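Side-chain contacts in mediator of RNA polymerase II transcription subunit 6 (Schizosaccharomyces pombe, PDB 4H61), which serves as a subunit of Mediator, the coactivator that conveys signals from gene-specific regulators to the RNA polymerase II transcription machinery: residues P14-S19 and T25-E30; L29-Q34 and Y103-E108; I75-E78 and F82-V85; S42-L47 and G59-Q64. One frame throughout, in Å; residues are numbered along the deposited sequence.

Interaction 1: residues P14-S19 and T25-E30; sequences PEWVQS and TENVLE
W16 and E30 both hold CG opposite the backbone nitrogen (chi1 -170° and -172°), and these two torsions send their side chains across the space between helix 14-19 and the first turn of helix 28-33, where the CA atoms of W16 and E30 are 10.1 Å apart. The six-membered ring of the indole does the touching. CZ2 of W16 lies 3.7 Å from CG of E30, while CH2 of W16 comes within 3.8 Å of the backbone O of N27. Both neighbours approach the ring obliquely. Beyond CG the E30 chain runs extended and crosses the indole at about a right angle, its carboxylate plane turned 68° from the ring plane, and OE2 of E30 passes 4.0 Å from CZ2 of W16. No hydrogen bond joins the two segments, so the contact is van der Waals packing of an indole against the aliphatic part of a glutamate and a carbonyl. N27, at the N-cap position of helix 28-33, brings CB to 4.3 Å from CH2 of W16, and its OD1 accepts from the backbone N of R24. An alanine in place of W16 would remove the whole bridging ring, which is likely to leave a gap between the two helices and the methylenes of E30 without their apolar partner. The W16 ring also meets Y31 of helix 28-33 and touches L23 and Q34 in loops, while V28 and L29 pack on strands 70-79 and 83-91.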
# COMPACT_ATOMS: atom_id res chain seq x y z
N PRO A 14 18.75 -5.22 5.19
CA PRO A 14 19.07 -6.65 5.00
C PRO A 14 18.95 -7.48 6.28
O PRO A 14 18.62 -8.66 6.22
CB PRO A 14 20.53 -6.63 4.54
CG PRO A 14 20.73 -5.28 3.96
CD PRO A 14 19.87 -4.35 4.77
N GLU A 15 19.20 -6.85 7.43
CA GLU A 15 19.18 -7.53 8.72
C GLU A 15 17.77 -7.95 9.14
O GLU A 15 17.60 -8.83 9.98
CB GLU A 15 19.84 -6.67 9.81
CG GLU A 15 19.23 -5.28 10.00
CD GLU A 15 19.79 -4.22 9.05
OE1 GLU A 15 20.23 -4.58 7.94
OE2 GLU A 15 19.79 -3.02 9.42
N TRP A 16 16.77 -7.31 8.54
CA TRP A 16 15.38 -7.67 8.80
C TRP A 16 14.98 -8.81 7.87
O TRP A 16 14.29 -9.75 8.27
CB TRP A 16 14.48 -6.45 8.56
CG TRP A 16 13.05 -6.61 9.00
CD1 TRP A 16 12.51 -6.18 10.18
CD2 TRP A 16 11.98 -7.22 8.26
NE1 TRP A 16 11.16 -6.49 10.22
CE2 TRP A 16 10.82 -7.12 9.06
CE3 TRP A 16 11.89 -7.83 7.01
CZ2 TRP A 16 9.58 -7.62 8.64
CZ3 TRP A 16 10.66 -8.33 6.60
CH2 TRP A 16 9.52 -8.21 7.41
N VAL A 17 15.43 -8.73 6.62
CA VAL A 17 15.12 -9.73 5.61
C VAL A 17 15.62 -11.11 6.02
O VAL A 17 14.89 -12.10 5.92
CB VAL A 17 15.73 -9.35 4.24
CG1 VAL A 17 15.44 -10.44 3.22
CG2 VAL A 17 15.18 -8.01 3.78
N GLN A 18 16.86 -11.17 6.50
CA GLN A 18 17.44 -12.43 6.97
C GLN A 18 16.68 -12.95 8.18
O GLN A 18 16.43 -14.15 8.30
CB GLN A 18 18.92 -12.25 7.30
CG GLN A 18 19.82 -12.09 6.08
CD GLN A 18 21.27 -11.86 6.46
OE1 GLN A 18 21.57 -11.13 7.41
NE2 GLN A 18 22.19 -12.47 5.71
N SER A 19 16.29 -12.04 9.07
CA SER A 19 15.55 -12.39 10.28
C SER A 19 14.17 -13.00 9.98
O SER A 19 13.61 -13.72 10.81
CB SER A 19 15.39 -11.15 11.16
OG SER A 19 14.67 -11.44 12.35
N THR A 25 5.14 -11.99 -0.14
CA THR A 25 3.90 -11.21 -0.16
C THR A 25 3.29 -11.16 1.24
O THR A 25 2.74 -10.14 1.66
CB THR A 25 2.88 -11.81 -1.14
OG1 THR A 25 3.42 -11.79 -2.46
CG2 THR A 25 1.57 -11.04 -1.12
N GLU A 26 3.42 -12.27 1.96
CA GLU A 26 2.94 -12.41 3.33
C GLU A 26 3.48 -11.34 4.26
O GLU A 26 2.79 -10.93 5.20
CB GLU A 26 3.32 -13.79 3.88
CG GLU A 26 2.48 -14.95 3.35
CD GLU A 26 2.87 -15.40 1.96
OE1 GLU A 26 3.85 -14.86 1.40
OE2 GLU A 26 2.21 -16.32 1.41
N ASN A 27 4.72 -10.88 4.03
CA ASN A 27 5.37 -9.96 4.96
C ASN A 27 5.97 -8.67 4.37
O ASN A 27 6.48 -7.83 5.11
CB ASN A 27 6.43 -10.70 5.80
CG ASN A 27 7.54 -11.29 4.96
OD1 ASN A 27 7.74 -10.91 3.81
ND2 ASN A 27 8.28 -12.23 5.54
N VAL A 28 5.91 -8.52 3.05
CA VAL A 28 6.50 -7.35 2.40
C VAL A 28 6.00 -6.00 2.97
O VAL A 28 6.77 -5.06 3.13
CB VAL A 28 6.31 -7.39 0.87
CG1 VAL A 28 4.84 -7.45 0.53
CG2 VAL A 28 6.95 -6.19 0.21
N LEU A 29 4.72 -5.93 3.29
CA LEU A 29 4.13 -4.71 3.83
C LEU A 29 4.70 -4.40 5.20
O LEU A 29 4.79 -3.25 5.60
CB LEU A 29 2.61 -4.86 3.92
CG LEU A 29 1.74 -3.83 3.20
CD1 LEU A 29 2.48 -3.23 2.02
CD2 LEU A 29 0.41 -4.47 2.74
N GLU A 30 5.08 -5.44 5.94
CA GLU A 30 5.66 -5.23 7.25
C GLU A 30 7.05 -4.64 7.08
O GLU A 30 7.46 -3.76 7.84
CB GLU A 30 5.74 -6.55 8.03
CG GLU A 30 6.17 -6.38 9.48
CD GLU A 30 5.83 -7.59 10.32
OE1 GLU A 30 4.82 -8.26 10.00
OE2 GLU A 30 6.57 -7.87 11.29

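Interaction 2: residues L29-Q34 and Y103-E108; sequences LEYFSQ and YFVCNE
The face of Y103 receives the edge of F32 in a T-shaped stack, with ring centroids 5.0 Å apart and planes at 69°. CZ of F32 stands 3.8 Å above the Y103 ring plane, over its centre, and the neighbouring CE1 of F32 reaches CG of Y103 at 3.8 Å. Y31 uses its edge: CD2 of Y31 lies 4.1 Å from CG1 of V105, and the backbone O of E108 sits in the ring plane beyond the hydroxyl. Y31 OH donates to that O at 2.5 Å, arriving in the carbonyl plane on a lone pair with a C=O...donor angle of 136°. Both helix residues carry CG anti to their backbone N (chi1 near -175°), which extends the two rings from helix 28-33 toward the end of strand 97-106. The backbone N of M13 is also hydrogen-bonded to Y31 OH, while I110 of strand 109-112 packs against both Y31 and F32. A phenylalanine in place of Y31 would keep the ring but lack the hydroxyl, which is likely to leave the E108 carbonyl and the M13 N without this partner. The chemistry is thus mostly apolar, and the buried phenol oxygen is bonded to two backbone atoms, tying the helix to the turn after the strand and to the N-terminal segment.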
# COMPACT_ATOMS: atom_id res chain seq x y z
N LEU A 29 4.72 -5.93 3.29
CA LEU A 29 4.13 -4.71 3.83
C LEU A 29 4.70 -4.40 5.20
O LEU A 29 4.79 -3.25 5.60
CB LEU A 29 2.61 -4.86 3.92
CG LEU A 29 1.74 -3.83 3.20
CD1 LEU A 29 2.48 -3.23 2.02
CD2 LEU A 29 0.41 -4.47 2.74
N GLU A 30 5.08 -5.44 5.94
CA GLU A 30 5.66 -5.23 7.25
C GLU A 30 7.05 -4.64 7.08
O GLU A 30 7.46 -3.76 7.84
CB GLU A 30 5.74 -6.55 8.03
CG GLU A 30 6.17 -6.38 9.48
CD GLU A 30 5.83 -7.59 10.32
OE1 GLU A 30 4.82 -8.26 10.00
OE2 GLU A 30 6.57 -7.87 11.29
N TYR A 31 7.77 -5.14 6.08
CA TYR A 31 9.07 -4.62 5.69
C TYR A 31 8.93 -3.13 5.40
O TYR A 31 9.69 -2.30 5.93
CB TYR A 31 9.54 -5.34 4.43
CG TYR A 31 10.94 -5.00 3.96
CD1 TYR A 31 12.01 -4.97 4.85
CD2 TYR A 31 11.19 -4.76 2.61
CE1 TYR A 31 13.30 -4.68 4.40
CE2 TYR A 31 12.47 -4.48 2.16
CZ TYR A 31 13.52 -4.44 3.06
OH TYR A 31 14.79 -4.15 2.60
N PHE A 32 7.96 -2.81 4.56
CA PHE A 32 7.69 -1.44 4.16
C PHE A 32 7.46 -0.56 5.39
O PHE A 32 7.83 0.60 5.39
CB PHE A 32 6.47 -1.41 3.23
CG PHE A 32 6.18 -0.05 2.67
CD1 PHE A 32 6.85 0.41 1.54
CD2 PHE A 32 5.22 0.77 3.26
CE1 PHE A 32 6.58 1.66 1.03
CE2 PHE A 32 4.94 2.03 2.76
CZ PHE A 32 5.62 2.49 1.64
N SER A 33 6.87 -1.14 6.43
CA SER A 33 6.56 -0.40 7.66
C SER A 33 7.77 0.11 8.44
O SER A 33 7.66 1.07 9.20
CB SER A 33 5.70 -1.26 8.59
OG SER A 33 4.46 -1.53 7.98
N GLN A 34 8.92 -0.53 8.26
CA GLN A 34 10.11 -0.11 8.97
C GLN A 34 10.86 0.98 8.18
O GLN A 34 11.92 1.46 8.61
CB GLN A 34 11.02 -1.32 9.24
CG GLN A 34 10.34 -2.42 10.05
CD GLN A 34 10.07 -2.03 11.51
OE1 GLN A 34 10.94 -1.53 12.22
NE2 GLN A 34 8.84 -2.27 11.95
N TYR A 103 5.38 2.88 -4.80
CA TYR A 103 6.74 2.55 -4.41
C TYR A 103 7.12 1.20 -4.98
O TYR A 103 6.26 0.33 -5.15
CB TYR A 103 6.88 2.50 -2.88
CG TYR A 103 6.19 3.64 -2.15
CD1 TYR A 103 4.80 3.65 -2.01
CD2 TYR A 103 6.92 4.68 -1.58
CE1 TYR A 103 4.16 4.67 -1.35
CE2 TYR A 103 6.28 5.71 -0.92
CZ TYR A 103 4.90 5.70 -0.80
OH TYR A 103 4.24 6.71 -0.15
N PHE A 104 8.40 1.02 -5.26
CA PHE A 104 8.91 -0.28 -5.68
C PHE A 104 9.68 -0.95 -4.55
O PHE A 104 10.43 -0.30 -3.82
CB PHE A 104 9.80 -0.14 -6.91
CG PHE A 104 9.06 0.25 -8.14
CD1 PHE A 104 7.69 0.06 -8.23
CD2 PHE A 104 9.72 0.81 -9.23
CE1 PHE A 104 6.99 0.42 -9.37
CE2 PHE A 104 9.03 1.18 -10.37
CZ PHE A 104 7.67 0.98 -10.44
N VAL A 105 9.47 -2.25 -4.39
CA VAL A 105 10.29 -3.06 -3.52
C VAL A 105 11.03 -4.03 -4.43
O VAL A 105 10.57 -5.14 -4.68
CB VAL A 105 9.46 -3.81 -2.46
CG1 VAL A 105 10.37 -4.46 -1.44
CG2 VAL A 105 8.50 -2.86 -1.77
N CYS A 106 12.16 -3.57 -4.94
CA CYS A 106 12.92 -4.33 -5.92
C CYS A 106 14.22 -4.82 -5.30
O CYS A 106 15.06 -4.01 -4.91
CB CYS A 106 13.21 -3.46 -7.14
SG CYS A 106 13.77 -4.35 -8.58
N ASN A 107 14.38 -6.14 -5.21
CA ASN A 107 15.55 -6.74 -4.58
C ASN A 107 15.81 -6.21 -3.18
O ASN A 107 16.94 -5.88 -2.84
CB ASN A 107 16.80 -6.56 -5.44
CG ASN A 107 16.77 -7.39 -6.70
OD1 ASN A 107 16.38 -6.90 -7.76
ND2 ASN A 107 17.18 -8.65 -6.59
N GLU A 108 14.74 -6.09 -2.39
CA GLU A 108 14.81 -5.60 -1.01
C GLU A 108 15.09 -4.10 -0.91
O GLU A 108 15.21 -3.54 0.19
CB GLU A 108 15.79 -6.43 -0.18
CG GLU A 108 15.43 -7.90 -0.13
CD GLU A 108 16.63 -8.81 -0.08
OE1 GLU A 108 17.51 -8.59 0.78
OE2 GLU A 108 16.70 -9.75 -0.91

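Interaction 3: residues I75-E78 and F82-V85; sequences IIHE and FLWV
A classic beta bulge interrupts the antiparallel hairpin of strands 70-79 and 83-91: I76 and H77 together face V85. The backbone O of V85 takes a nearly straight bond from I76 N at 2.9 Å, with an N-H...O angle of 174°, and only a weak one from H77 N. In return V85 N donates to the O of H77 at 3.0 Å. H77 and V85 form the hydrogen-bonded pair, with CB of H77 3.8 Å from CB of V85 on one face of the sheet. V85 also extends CG1 to CG1 of I76 at 3.8 Å. On the H77 face, the rotation of L83 that sets CG between the backbone N and the carbonyl carbon (chi1 73°) brings its end nearer the imidazole, and CD1 of L83 meets CD2 of H77 at 3.6 Å, in the ring plane and at its edge. The opposite face carries the non-hydrogen-bonded pair E78 and W84, where CG of E78 lies 4.0 Å from CD1 of W84 and the carboxylate and indole planes are 41° apart. T25 OG1 is the hydrogen-bond partner of W84 NE1. The strands are therefore joined chiefly by backbone hydrogen bonds, with apolar packing around V85 and the bulge giving one carbonyl two unequal donors.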
# COMPACT_ATOMS: atom_id res chain seq x y z
N ILE A 75 -0.77 -3.65 -1.63
CA ILE A 75 0.04 -4.28 -2.65
C ILE A 75 -0.78 -4.36 -3.92
O ILE A 75 -1.91 -4.86 -3.91
CB ILE A 75 0.46 -5.69 -2.21
CG1 ILE A 75 1.23 -5.60 -0.88
CG2 ILE A 75 1.27 -6.38 -3.30
CD1 ILE A 75 1.41 -6.93 -0.20
N ILE A 76 -0.22 -3.86 -5.02
CA ILE A 76 -0.96 -3.84 -6.29
C ILE A 76 -0.24 -4.61 -7.39
O ILE A 76 -0.73 -4.67 -8.52
CB ILE A 76 -1.22 -2.41 -6.77
CG1 ILE A 76 0.10 -1.74 -7.19
CG2 ILE A 76 -1.95 -1.62 -5.69
CD1 ILE A 76 -0.05 -0.29 -7.58
N HIS A 77 0.92 -5.18 -7.07
CA HIS A 77 1.61 -6.04 -8.01
C HIS A 77 2.56 -7.00 -7.31
O HIS A 77 3.28 -6.62 -6.39
CB HIS A 77 2.38 -5.22 -9.05
CG HIS A 77 2.86 -6.04 -10.21
ND1 HIS A 77 2.06 -6.36 -11.28
CD2 HIS A 77 4.06 -6.63 -10.44
CE1 HIS A 77 2.75 -7.10 -12.13
NE2 HIS A 77 3.96 -7.27 -11.65
N GLU A 78 2.55 -8.26 -7.74
CA GLU A 78 3.35 -9.30 -7.11
C GLU A 78 4.17 -10.08 -8.11
O GLU A 78 3.63 -10.70 -9.02
CB GLU A 78 2.46 -10.27 -6.34
CG GLU A 78 1.55 -9.60 -5.33
CD GLU A 78 0.57 -10.56 -4.70
OE1 GLU A 78 0.78 -11.79 -4.83
OE2 GLU A 78 -0.41 -10.08 -4.07
N PHE A 82 11.40 -11.27 -6.48
CA PHE A 82 12.19 -10.07 -6.76
C PHE A 82 11.46 -8.75 -6.52
O PHE A 82 12.03 -7.84 -5.91
CB PHE A 82 12.78 -10.12 -8.18
CG PHE A 82 14.00 -11.00 -8.30
CD1 PHE A 82 14.53 -11.64 -7.19
CD2 PHE A 82 14.62 -11.18 -9.53
CE1 PHE A 82 15.64 -12.45 -7.30
CE2 PHE A 82 15.74 -11.99 -9.65
CZ PHE A 82 16.25 -12.62 -8.53
N LEU A 83 10.23 -8.61 -7.00
CA LEU A 83 9.54 -7.35 -6.77
C LEU A 83 8.11 -7.43 -6.26
O LEU A 83 7.39 -8.39 -6.49
CB LEU A 83 9.66 -6.39 -7.96
CG LEU A 83 8.95 -6.52 -9.31
CD1 LEU A 83 7.44 -6.54 -9.21
CD2 LEU A 83 9.35 -5.34 -10.17
N TRP A 84 7.73 -6.36 -5.55
CA TRP A 84 6.34 -6.10 -5.21
C TRP A 84 6.17 -4.61 -5.38
O TRP A 84 7.12 -3.85 -5.20
CB TRP A 84 6.06 -6.49 -3.77
CG TRP A 84 6.10 -7.96 -3.52
CD1 TRP A 84 5.04 -8.82 -3.53
CD2 TRP A 84 7.26 -8.75 -3.24
NE1 TRP A 84 5.46 -10.10 -3.26
CE2 TRP A 84 6.82 -10.08 -3.09
CE3 TRP A 84 8.62 -8.46 -3.11
CZ2 TRP A 84 7.70 -11.12 -2.80
CZ3 TRP A 84 9.49 -9.49 -2.83
CH2 TRP A 84 9.03 -10.81 -2.68
N VAL A 85 4.96 -4.19 -5.76
CA VAL A 85 4.67 -2.78 -5.92
C VAL A 85 3.57 -2.35 -4.97
O VAL A 85 2.51 -2.97 -4.91
CB VAL A 85 4.26 -2.45 -7.36
CG1 VAL A 85 3.85 -0.97 -7.47
CG2 VAL A 85 5.39 -2.77 -8.32

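Interaction 4: residues S42-L47 and G59-Q64; sequences SNNEML and GDLNSQ
L47 of helix 43-53 points at the first turn of helix 61-66 and meets two of its residues through one methyl: CD1 of L47 lies 3.7 Å from CB of Q64 and 3.9 Å from CD1 of L61. The leucine crosses both partners at a slant. L61 divides its branches, CD1 going to L47 and CD2 to the amide nitrogen of N44, with ND2 of N44 4.0 Å from CD2 of L61 and the two side chains at about a right angle. L61 has CG anti to its own backbone N (chi1 175°), which brings its branched end nearer to helix 43-53. The Q64 chain bends at chi2 (-68°), bringing OE1 of Q64 to 4.1 Å from CD2 of L47; that oxygen's hydrogen-bond partner is NH1 of R67. No hydrogen bond crosses the contact. Each helix start is capped from within: S42 OG accepts from E45 N at 3.2 Å, and OD2 of D60 accepts from S63 N at 2.9 Å. The contact thus packs the N-terminal parts of two helices together near the surface, with L65 and L58 also touching L47. Strand 70-79 adjoins both: N44 OD1 is hydrogen-bonded to the backbone N of F73, and N62 of helix 61-66 touches V74.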
# COMPACT_ATOMS: atom_id res chain seq x y z
N SER A 42 -1.60 5.95 8.90
CA SER A 42 -2.36 5.09 7.99
C SER A 42 -3.32 4.15 8.69
O SER A 42 -3.06 3.71 9.82
CB SER A 42 -1.40 4.26 7.14
OG SER A 42 -0.69 3.36 7.97
N ASN A 43 -4.41 3.82 8.01
CA ASN A 43 -5.32 2.79 8.48
C ASN A 43 -4.55 1.49 8.75
O ASN A 43 -4.90 0.73 9.66
CB ASN A 43 -6.43 2.54 7.46
CG ASN A 43 -7.31 3.77 7.22
OD1 ASN A 43 -8.02 3.84 6.22
ND2 ASN A 43 -7.26 4.73 8.14
N ASN A 44 -3.50 1.26 7.96
CA ASN A 44 -2.61 0.12 8.14
C ASN A 44 -2.10 0.02 9.58
O ASN A 44 -2.19 -1.03 10.23
CB ASN A 44 -1.42 0.21 7.18
CG ASN A 44 -1.83 0.06 5.72
OD1 ASN A 44 -2.36 0.99 5.10
ND2 ASN A 44 -1.56 -1.12 5.14
N GLU A 45 -1.58 1.14 10.08
CA GLU A 45 -1.00 1.18 11.41
C GLU A 45 -2.07 0.98 12.49
O GLU A 45 -1.85 0.30 13.50
CB GLU A 45 -0.27 2.52 11.63
CG GLU A 45 0.31 2.70 13.01
CD GLU A 45 1.48 1.78 13.30
OE1 GLU A 45 1.90 1.02 12.39
OE2 GLU A 45 1.99 1.82 14.44
N MET A 46 -3.24 1.57 12.26
CA MET A 46 -4.32 1.50 13.23
C MET A 46 -4.69 0.04 13.41
O MET A 46 -4.86 -0.44 14.53
CB MET A 46 -5.51 2.32 12.76
CG MET A 46 -6.70 2.30 13.73
SD MET A 46 -7.83 0.90 13.50
CE MET A 46 -8.99 1.22 14.83
N LEU A 47 -4.80 -0.66 12.28
CA LEU A 47 -5.10 -2.08 12.28
C LEU A 47 -4.00 -2.90 12.96
O LEU A 47 -4.31 -3.84 13.69
CB LEU A 47 -5.32 -2.58 10.85
CG LEU A 47 -6.69 -2.23 10.25
CD1 LEU A 47 -6.76 -2.53 8.76
CD2 LEU A 47 -7.78 -2.99 10.99
N GLY A 59 -7.29 -11.28 9.80
CA GLY A 59 -7.42 -11.91 8.50
C GLY A 59 -7.03 -11.02 7.33
O GLY A 59 -6.02 -10.32 7.38
N ASP A 60 -7.84 -11.05 6.28
CA ASP A 60 -7.52 -10.37 5.03
C ASP A 60 -7.47 -8.86 5.19
O ASP A 60 -8.48 -8.22 5.50
CB ASP A 60 -8.52 -10.76 3.94
CG ASP A 60 -8.21 -10.13 2.60
OD1 ASP A 60 -7.28 -10.62 1.92
OD2 ASP A 60 -8.89 -9.15 2.22
N LEU A 61 -6.29 -8.29 4.98
CA LEU A 61 -6.08 -6.86 5.16
C LEU A 61 -6.99 -6.02 4.26
O LEU A 61 -7.65 -5.10 4.73
CB LEU A 61 -4.63 -6.51 4.86
CG LEU A 61 -4.28 -5.02 4.89
CD1 LEU A 61 -4.43 -4.46 6.30
CD2 LEU A 61 -2.88 -4.80 4.36
N ASN A 62 -7.00 -6.35 2.97
CA ASN A 62 -7.77 -5.61 1.98
C ASN A 62 -9.25 -5.49 2.33
O ASN A 62 -9.90 -4.49 2.01
CB ASN A 62 -7.62 -6.23 0.60
CG ASN A 62 -6.20 -6.15 0.09
OD1 ASN A 62 -5.59 -7.17 -0.24
ND2 ASN A 62 -5.66 -4.94 0.01
N SER A 63 -9.80 -6.52 2.97
CA SER A 63 -11.20 -6.46 3.35
C SER A 63 -11.35 -5.55 4.56
O SER A 63 -12.34 -4.83 4.68
CB SER A 63 -11.78 -7.85 3.61
OG SER A 63 -11.22 -8.43 4.78
N GLN A 64 -10.36 -5.55 5.43
CA GLN A 64 -10.37 -4.65 6.58
C GLN A 64 -10.26 -3.18 6.14
O GLN A 64 -10.91 -2.30 6.72
CB GLN A 64 -9.25 -5.00 7.56
CG GLN A 64 -9.55 -6.22 8.42
CD GLN A 64 -10.68 -5.98 9.41
OE1 GLN A 64 -11.17 -4.85 9.55
NE2 GLN A 64 -11.09 -7.03 10.10

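In the fold
Helix 28-33 is common to interactions 1 and 2, which share L29 and E30, have centres about 8 Å apart and touch where W16 packs on Y31. Interaction 3 lies about 9 Å from interaction 2, centre to centre, in the same four-stranded antiparallel sheet, where strand 83-91 pairs with strand 97-106. Interaction 4 is the more remote, about 17 to 18 Å from the other centres, yet L29 touches L61. Along the chain interaction 1 comes first, and interactions 4 and then 3 fall inside the long loop closed by interaction 2. The short N-terminal helices of this Mediator subunit are thereby linked to one another and to the sheet.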